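Side-chain contacts in phytoene synthase (Enterococcus hirae, PDB 5IYS), which probably joins two farnesyl diphosphates head to head, as dehydrosqualene synthases do, and here holds two molecules of a thio analogue of that substrate with magnesium: residues 50-55 against 137-142; 165-170 against 217-222. All coordinates share one frame; numbering follows the deposited sequence.

Contact 1 of 2, residues 50-55 against 137-142; sequences AFCRRA and GSVGLM. With FPS (S-[(2E,6E)-3,7,11-trimethyldodeca-2,6,10-trienyl] trihydrogen thiodiphosphate), chain H; FPS (S-[(2E,6E)-3,7,11-trimethyldodeca-2,6,10-trienyl] trihydrogen thiodiphosphate), chain G.
Arg-53 NH1 reaches the terminal phosphate of the farnesyl thiodiphosphate in chain H, donating to its O2B at 3.2 Å in a nearly straight bond, N-H...O 168°, with the oxygen lying in the guanidinium plane. The same nitrogen takes part in a salt bridge to Asp-57, and NE bonds to the hydroxyl of Tyr-49, so the group is held from several directions. Its chain leaves with CG anti to the backbone N (chi1 -172°) and then bends at chi2 and chi3, carrying the charge round to that terminal phosphate. C9 of the chain H ligand lies over one guanidinium face.

One residue earlier the chemistry changes to sulfur and hydrocarbon. Cys-52 lays its CB against the central C7=C8 double bond of the chain H ligand, 3.5 Å from C7, while SG continues across to the 137-142 helix and meets SD of Met-142 at 3.6 Å. Beside this sulfur pair, SG also touches Val-139 CG2 at 3.9 Å. The extended Met-142 chain brings CE obliquely to the Phe-51 ring, 4.4 Å from CE1, and Phe-106 packs edge-to-face on that ring.

Val-139 divides its branches. CG2 faces the cysteine, and CG1, anti to the backbone N (chi1 -179°), touches both prenyl chains, 3.6 Å from C8 of the chain G ligand and close to C14 of the chain H ligand. Gly-140 has no side chain, and C12 of the chain G ligand lies near where one would begin. The two nearly antiparallel helices, 11.9 Å apart, thus meet directly through few side chains, and the chain H prenyl chain touches both: a hydrocarbon wall faces the prenyl chains, the two sulfurs are packed behind it, and positive charge meets the terminal phosphate of the chain H ligand.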
loop_
_atom_site.group_PDB
_atom_site.type_symbol
_atom_site.label_atom_id
_atom_site.label_comp_id
_atom_site.label_asym_id
_atom_site.label_seq_id
_atom_site.Cartn_x
_atom_site.Cartn_y
_atom_site.Cartn_z
ATOM N N ALA A 50 1.312 8.240 -7.537
ATOM C CA ALA A 50 2.314 8.391 -8.599
ATOM C C ALA A 50 3.752 8.361 -8.071
ATOM O O ALA A 50 4.646 7.818 -8.720
ATOM C CB ALA A 50 2.061 9.693 -9.380
ATOM N N PHE A 51 4.024 9.116 -7.020
ATOM C CA PHE A 51 5.353 9.107 -6.420
ATOM C C PHE A 51 5.705 7.689 -5.970
ATOM O O PHE A 51 6.771 7.169 -6.334
ATOM C CB PHE A 51 5.434 10.081 -5.250
ATOM C CG PHE A 51 6.657 9.879 -4.389
ATOM C CD1 PHE A 51 6.649 8.918 -3.384
ATOM C CD2 PHE A 51 7.823 10.604 -4.630
ATOM C CE1 PHE A 51 7.777 8.715 -2.568
ATOM C CE2 PHE A 51 8.965 10.421 -3.818
ATOM C CZ PHE A 51 8.943 9.440 -2.821
ATOM N N CYS A 52 4.781 7.031 -5.269
ATOM C CA CYS A 52 5.052 5.661 -4.792
ATOM C C CYS A 52 5.293 4.670 -5.941
ATOM O O CYS A 52 6.168 3.788 -5.884
ATOM C CB CYS A 52 3.891 5.172 -3.930
ATOM S SG CYS A 52 3.728 6.075 -2.363
ATOM N N ARG A 53 4.368 4.681 -6.891
ATOM C CA ARG A 53 4.438 3.768 -8.048
ATOM C C ARG A 53 5.756 3.945 -8.794
ATOM O O ARG A 53 6.390 2.956 -9.186
ATOM C CB ARG A 53 3.241 4.023 -8.980
ATOM C CG ARG A 53 3.018 3.055 -10.155
ATOM C CD ARG A 53 3.435 1.596 -9.934
ATOM N NE ARG A 53 2.506 0.828 -9.107
ATOM C CZ ARG A 53 2.763 -0.372 -8.595
ATOM N NH1 ARG A 53 3.942 -0.963 -8.786
ATOM N NH2 ARG A 53 1.828 -0.988 -7.888
ATOM N N ARG A 54 6.219 5.185 -8.916
ATOM C CA ARG A 54 7.483 5.441 -9.626
ATOM C C ARG A 54 8.677 4.868 -8.874
ATOM O O ARG A 54 9.491 4.130 -9.454
ATOM C CB ARG A 54 7.692 6.938 -9.916
ATOM C CG ARG A 54 9.100 7.234 -10.428
ATOM C CD ARG A 54 9.369 8.732 -10.643
ATOM N NE ARG A 54 8.462 9.312 -11.624
ATOM C CZ ARG A 54 8.380 10.615 -11.883
ATOM N NH1 ARG A 54 9.216 11.480 -11.308
ATOM N NH2 ARG A 54 7.495 11.033 -12.774
ATOM N N ALA A 55 8.705 5.063 -7.552
ATOM C CA ALA A 55 9.808 4.557 -6.737
ATOM C C ALA A 55 9.847 3.036 -6.797
ATOM O O ALA A 55 10.918 2.420 -6.816
ATOM C CB ALA A 55 9.674 5.016 -5.289
ATOM N N GLY A 137 3.449 1.102 5.539
ATOM C CA GLY A 137 3.014 1.988 6.626
ATOM C C GLY A 137 3.369 3.446 6.354
ATOM O O GLY A 137 2.592 4.362 6.669
ATOM N N SER A 138 4.472 3.664 5.638
ATOM C CA SER A 138 4.849 5.023 5.266
ATOM C C SER A 138 3.799 5.690 4.379
ATOM O O SER A 138 3.587 6.917 4.453
ATOM C CB SER A 138 6.225 5.048 4.576
ATOM O OG SER A 138 6.202 4.190 3.433
ATOM N N VAL A 139 3.234 4.907 3.471
ATOM C CA VAL A 139 2.168 5.407 2.589
ATOM C C VAL A 139 0.978 5.927 3.399
ATOM O O VAL A 139 0.418 6.986 3.134
ATOM C CB VAL A 139 1.654 4.321 1.614
ATOM C CG1 VAL A 139 0.552 4.914 0.712
ATOM C CG2 VAL A 139 2.800 3.863 0.687
ATOM N N GLY A 140 0.599 5.200 4.428
ATOM C CA GLY A 140 -0.431 5.708 5.343
ATOM C C GLY A 140 -0.066 7.072 5.898
ATOM O O GLY A 140 -0.894 7.993 5.948
ATOM N N LEU A 141 1.197 7.221 6.294
ATOM C CA LEU A 141 1.631 8.503 6.813
ATOM C C LEU A 141 1.664 9.610 5.780
ATOM O O LEU A 141 1.442 10.776 6.116
ATOM C CB LEU A 141 2.994 8.350 7.492
ATOM C CG LEU A 141 2.970 7.384 8.680
ATOM C CD1 LEU A 141 4.247 7.581 9.499
ATOM C CD2 LEU A 141 1.736 7.646 9.526
ATOM N N MET A 142 2.063 9.290 4.545
ATOM C CA MET A 142 1.964 10.276 3.479
ATOM C C MET A 142 0.555 10.820 3.331
ATOM O O MET A 142 0.375 12.024 3.090
ATOM C CB MET A 142 2.371 9.677 2.126
ATOM C CG MET A 142 3.771 9.145 2.082
ATOM S SD MET A 142 4.006 8.283 0.486
ATOM C CE MET A 142 5.452 7.334 0.948
HETATM C C1 FPS H . 3.059 -2.621 -3.898
HETATM S S1 FPS H . 3.668 -4.001 -2.981
HETATM C C2 FPS H . 4.037 -1.476 -3.787
HETATM C C3 FPS H . 4.257 -0.758 -2.671
HETATM C C4 FPS H . 3.623 -1.070 -1.342
HETATM C C5 FPS H . 5.237 0.390 -2.760
HETATM C C6 FPS H . 4.639 1.586 -3.501
HETATM C C7 FPS H . 3.245 1.902 -2.985
HETATM C C8 FPS H . 2.224 2.122 -3.825
HETATM C C10 FPS H . 0.867 2.367 -3.208
HETATM C C9 FPS H . 2.404 2.030 -5.317
HETATM C C11 FPS H . 0.573 3.832 -2.978
HETATM C C12 FPS H . -0.937 3.849 -2.777
HETATM C C13 FPS H . -1.650 4.954 -2.490
HETATM C C14 FPS H . -1.038 6.313 -2.342
HETATM C C15 FPS H . -3.126 4.810 -2.298
HETATM P PA FPS H . 4.652 -4.981 -4.478
HETATM O O1A FPS H . 5.726 -4.109 -5.013
HETATM O O2A FPS H . 5.310 -6.316 -3.865
HETATM O O3A FPS H . 3.529 -5.545 -5.501
HETATM P PB FPS H . 3.222 -5.071 -6.991
HETATM O O1B FPS H . 3.533 -6.268 -7.849
HETATM O O2B FPS H . 4.062 -3.898 -7.448
HETATM O O3B FPS H . 1.758 -4.686 -7.025
HETATM C C1 FPS G . -0.572 -2.045 -3.141
HETATM S S1 FPS G . -0.179 -0.883 -4.394
HETATM C C2 FPS G . -0.467 -1.211 -1.878
HETATM C C3 FPS G . -0.019 -1.671 -0.697
HETATM C C4 FPS G . 0.392 -3.105 -0.537
HETATM C C5 FPS G . 0.054 -0.770 0.521
HETATM C C6 FPS G . -0.392 0.673 0.286
HETATM C C7 FPS G . -0.636 1.325 1.632
HETATM C C8 FPS G . -1.627 2.213 1.831
HETATM C C10 FPS G . -1.691 2.889 3.183
HETATM C C9 FPS G . -2.612 2.606 0.756
HETATM C C11 FPS G . -3.080 2.667 3.789
HETATM C C12 FPS G . -3.250 3.478 5.063
HETATM C C13 FPS G . -3.805 4.711 5.122
HETATM C C14 FPS G . -3.950 5.404 6.452
HETATM C C15 FPS G . -4.322 5.414 3.894
HETATM P PA FPS G . -0.857 -1.502 -6.244
HETATM O O1A FPS G . -1.112 -0.362 -7.128
HETATM O O2A FPS G . 0.463 -2.238 -6.822
HETATM O O3A FPS G . -2.005 -2.610 -6.228
HETATM P PB FPS G . -1.500 -4.152 -6.146
HETATM O O1B FPS G . -1.412 -4.754 -7.521
HETATM O O2B FPS G . -2.501 -4.789 -5.211
HETATM O O3B FPS G . -0.124 -4.311 -5.537
#

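Contact 2 of 2, residues 165-170 against 217-222; sequences MQLTNI and AKQAEN. With MG (magnesium ion), chain D; FPS (S-[(2E,6E)-3,7,11-trimethyldodeca-2,6,10-trienyl] trihydrogen thiodiphosphate), chain H; FPS (S-[(2E,6E)-3,7,11-trimethyldodeca-2,6,10-trienyl] trihydrogen thiodiphosphate), chain G.
Leu-167 packs on Ala-220 where two nearly antiparallel helices of the all-helical squalene/phytoene synthase fold meet, their axes 9.0 Å apart and their directions 152° from each other. Its CB sits 3.8 Å from Ala-220 CB, a methyl small enough for the helices to approach this closely. With CG anti to the carbonyl carbon (chi1 -75°), the side chain sends CD1 past that methyl onto the backbone, 3.8 Å from Ala-220 N. The same CD1 touches the aliphatic part of Gln-219 at CG, while the amide of that glutamine leads away. Leu-216 and Leu-223 of helix 207-227 also touch Leu-167. Thr-168 comes no nearer than a loose approach of OG1 to the Ala-220 methyl; its hydroxyl is hydrogen-bonded to Ala-164 O and to the hydroxyl of Tyr-224.

Another face of helix 155-172 serves the ligands. Met-165 lays SD beside the chain G prenyl chain, 3.8 Å from C8, and Gln-166 NE2 lies near the C4 methyls of both analogues. Asn-169 splits its amide: ND2 hydrogen-bonds to Tyr-249 OH and weakly to O3A of the chain H ligand, whereas OD1 binds magnesium at 2.1 Å. That ion also takes three waters and, at 1.9 Å, the O2A oxygen of the chain H ligand.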
loop_
_atom_site.group_PDB
_atom_site.type_symbol
_atom_site.label_atom_id
_atom_site.label_comp_id
_atom_site.label_asym_id
_atom_site.label_seq_id
_atom_site.Cartn_x
_atom_site.Cartn_y
_atom_site.Cartn_z
ATOM N N MET A 165 -2.169 -4.248 4.762
ATOM C CA MET A 165 -2.192 -4.336 3.302
ATOM C C MET A 165 -0.933 -4.979 2.716
ATOM O O MET A 165 -1.001 -5.752 1.741
ATOM C CB MET A 165 -2.418 -2.936 2.722
ATOM C CG MET A 165 -3.881 -2.491 2.796
ATOM S SD MET A 165 -4.034 -0.766 2.193
ATOM C CE MET A 165 -5.807 -0.593 2.351
ATOM N N GLN A 166 0.223 -4.626 3.260
ATOM C CA GLN A 166 1.480 -5.167 2.741
ATOM C C GLN A 166 1.507 -6.681 3.026
ATOM O O GLN A 166 1.956 -7.435 2.175
ATOM C CB GLN A 166 2.682 -4.478 3.399
ATOM C CG GLN A 166 4.039 -4.988 2.954
ATOM C CD GLN A 166 4.204 -4.940 1.447
ATOM O OE1 GLN A 166 4.461 -5.962 0.814
ATOM N NE2 GLN A 166 3.901 -3.794 0.857
ATOM N N LEU A 167 1.091 -7.103 4.220
ATOM C CA LEU A 167 0.989 -8.545 4.532
ATOM C C LEU A 167 0.052 -9.264 3.566
ATOM O O LEU A 167 0.294 -10.402 3.168
ATOM C CB LEU A 167 0.447 -8.747 5.953
ATOM C CG LEU A 167 1.420 -8.469 7.099
ATOM C CD1 LEU A 167 0.793 -8.820 8.435
ATOM C CD2 LEU A 167 2.723 -9.238 6.880
ATOM N N THR A 168 -1.078 -8.630 3.265
ATOM C CA THR A 168 -2.014 -9.177 2.276
ATOM C C THR A 168 -1.338 -9.326 0.908
ATOM O O THR A 168 -1.464 -10.358 0.236
ATOM C CB THR A 168 -3.233 -8.233 2.141
ATOM O OG1 THR A 168 -3.860 -8.068 3.431
ATOM C CG2 THR A 168 -4.243 -8.779 1.132
ATOM N N ASN A 169 -0.599 -8.303 0.497
ATOM C CA ASN A 169 0.142 -8.370 -0.772
ATOM C C ASN A 169 1.146 -9.531 -0.816
ATOM O O ASN A 169 1.247 -10.275 -1.816
ATOM C CB ASN A 169 0.810 -7.016 -1.041
ATOM C CG ASN A 169 1.505 -6.963 -2.395
ATOM O OD1 ASN A 169 2.570 -7.537 -2.550
ATOM N ND2 ASN A 169 0.915 -6.259 -3.366
ATOM N N ILE A 170 1.815 -9.728 0.316
ATOM C CA ILE A 170 2.779 -10.810 0.486
ATOM C C ILE A 170 2.101 -12.185 0.334
ATOM O O ILE A 170 2.563 -13.074 -0.412
ATOM C CB ILE A 170 3.463 -10.683 1.873
ATOM C CG1 ILE A 170 4.528 -9.573 1.862
ATOM C CG2 ILE A 170 4.133 -11.975 2.261
ATOM C CD1 ILE A 170 5.039 -9.147 3.262
ATOM N N ALA A 217 -2.194 -14.510 7.910
ATOM C CA ALA A 217 -3.461 -13.897 7.520
ATOM C C ALA A 217 -4.246 -13.410 8.733
ATOM O O ALA A 217 -4.784 -12.295 8.755
ATOM C CB ALA A 217 -4.291 -14.847 6.659
ATOM N N LYS A 218 -4.214 -14.215 9.784
ATOM C CA LYS A 218 -4.831 -13.824 11.044
ATOM C C LYS A 218 -4.185 -12.545 11.571
ATOM O O LYS A 218 -4.897 -11.633 11.947
ATOM C CB LYS A 218 -4.712 -14.949 12.073
ATOM C CG LYS A 218 -5.144 -14.549 13.484
ATOM C CD LYS A 218 -4.092 -15.030 14.488
ATOM C CE LYS A 218 -4.659 -15.224 15.891
ATOM N NZ LYS A 218 -4.183 -14.169 16.835
ATOM N N GLN A 219 -2.858 -12.449 11.524
ATOM C CA GLN A 219 -2.180 -11.229 11.941
ATOM C C GLN A 219 -2.616 -10.037 11.091
ATOM O O GLN A 219 -2.871 -8.970 11.641
ATOM C CB GLN A 219 -0.661 -11.359 11.812
ATOM C CG GLN A 219 0.102 -10.173 12.379
ATOM C CD GLN A 219 -0.330 -9.813 13.804
ATOM O OE1 GLN A 219 -0.062 -8.714 14.294
ATOM N NE2 GLN A 219 -1.058 -10.715 14.448
ATOM N N ALA A 220 -2.549 -10.165 9.763
ATOM C CA ALA A 220 -3.110 -9.119 8.885
ATOM C C ALA A 220 -4.547 -8.724 9.227
ATOM O O ALA A 220 -4.900 -7.529 9.264
ATOM C CB ALA A 220 -3.007 -9.551 7.418
ATOM N N GLU A 221 -5.407 -9.720 9.406
ATOM C CA GLU A 221 -6.816 -9.459 9.719
ATOM C C GLU A 221 -6.998 -8.710 11.035
ATOM O O GLU A 221 -7.786 -7.763 11.138
ATOM C CB GLU A 221 -7.606 -10.783 9.754
ATOM C CG GLU A 221 -8.018 -11.245 8.379
ATOM C CD GLU A 221 -8.521 -12.680 8.347
ATOM O OE1 GLU A 221 -8.324 -13.406 9.338
ATOM O OE2 GLU A 221 -9.124 -13.071 7.326
ATOM N N ASN A 222 -6.194 -9.079 12.022
ATOM C CA ASN A 222 -6.122 -8.330 13.274
ATOM C C ASN A 222 -5.669 -6.898 13.080
ATOM O O ASN A 222 -6.223 -5.972 13.681
ATOM C CB ASN A 222 -5.140 -9.010 14.242
ATOM C CG ASN A 222 -5.689 -10.307 14.820
ATOM O OD1 ASN A 222 -4.959 -11.065 15.462
ATOM N ND2 ASN A 222 -6.978 -10.553 14.623
HETATM MG MG MG D . 4.509 -7.935 -3.362
HETATM C C1 FPS H . 3.059 -2.621 -3.898
HETATM S S1 FPS H . 3.668 -4.001 -2.981
HETATM C C2 FPS H . 4.037 -1.476 -3.787
HETATM C C3 FPS H . 4.257 -0.758 -2.671
HETATM C C4 FPS H . 3.623 -1.070 -1.342
HETATM C C5 FPS H . 5.237 0.390 -2.760
HETATM C C6 FPS H . 4.639 1.586 -3.501
HETATM C C7 FPS H . 3.245 1.902 -2.985
HETATM C C8 FPS H . 2.224 2.122 -3.825
HETATM C C10 FPS H . 0.867 2.367 -3.208
HETATM C C9 FPS H . 2.404 2.030 -5.317
HETATM C C11 FPS H . 0.573 3.832 -2.978
HETATM C C12 FPS H . -0.937 3.849 -2.777
HETATM C C13 FPS H . -1.650 4.954 -2.490
HETATM C C14 FPS H . -1.038 6.313 -2.342
HETATM C C15 FPS H . -3.126 4.810 -2.298
HETATM P PA FPS H . 4.652 -4.981 -4.478
HETATM O O1A FPS H . 5.726 -4.109 -5.013
HETATM O O2A FPS H . 5.310 -6.316 -3.865
HETATM O O3A FPS H . 3.529 -5.545 -5.501
HETATM P PB FPS H . 3.222 -5.071 -6.991
HETATM O O1B FPS H . 3.533 -6.268 -7.849
HETATM O O2B FPS H . 4.062 -3.898 -7.448
HETATM O O3B FPS H . 1.758 -4.686 -7.025
HETATM C C1 FPS G . -0.572 -2.045 -3.141
HETATM S S1 FPS G . -0.179 -0.883 -4.394
HETATM C C2 FPS G . -0.467 -1.211 -1.878
HETATM C C3 FPS G . -0.019 -1.671 -0.697
HETATM C C4 FPS G . 0.392 -3.105 -0.537
HETATM C C5 FPS G . 0.054 -0.770 0.521
HETATM C C6 FPS G . -0.392 0.673 0.286
HETATM C C7 FPS G . -0.636 1.325 1.632
HETATM C C8 FPS G . -1.627 2.213 1.831
HETATM C C10 FPS G . -1.691 2.889 3.183
HETATM C C9 FPS G . -2.612 2.606 0.756
HETATM C C11 FPS G . -3.080 2.667 3.789
HETATM C C12 FPS G . -3.250 3.478 5.063
HETATM C C13 FPS G . -3.805 4.711 5.122
HETATM C C14 FPS G . -3.950 5.404 6.452
HETATM C C15 FPS G . -4.322 5.414 3.894
HETATM P PA FPS G . -0.857 -1.502 -6.244
HETATM O O1A FPS G . -1.112 -0.362 -7.128
HETATM O O2A FPS G . 0.463 -2.238 -6.822
HETATM O O3A FPS G . -2.005 -2.610 -6.228
HETATM P PB FPS G . -1.500 -4.152 -6.146
HETATM O O1B FPS G . -1.412 -4.754 -7.521
HETATM O O2B FPS G . -2.501 -4.789 -5.211
HETATM O O3B FPS G . -0.124 -4.311 -5.537
HETATM O O HOH W 1 5.764 -7.724 -1.852
HETATM O O HOH W 2 4.317 -9.577 -2.627
HETATM O O HOH W 3 3.441 -8.160 -4.625
#

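Overall arrangement
Both contacts are buried and join nearly antiparallel helices, yet they stand differently to the ligands. In contact 1 the chain H prenyl chain touches both helices across the wider gap between the axes; in contact 2, of its two segments, 165-170 alone touches the ligands, and 217-222 packs closely on another face of that helix. Helices 125-143 and 155-172, consecutive in the chain, supply one segment to each and touch, among other places, where Gln-166 lies on Val-135. The centres lie 18 Å apart, bridged by the two analogues: contact 1 meets diphosphate with arginine, contact 2 chiefly through magnesium. Asp-56 and Asp-60, just beyond 50-55, bind further magnesium.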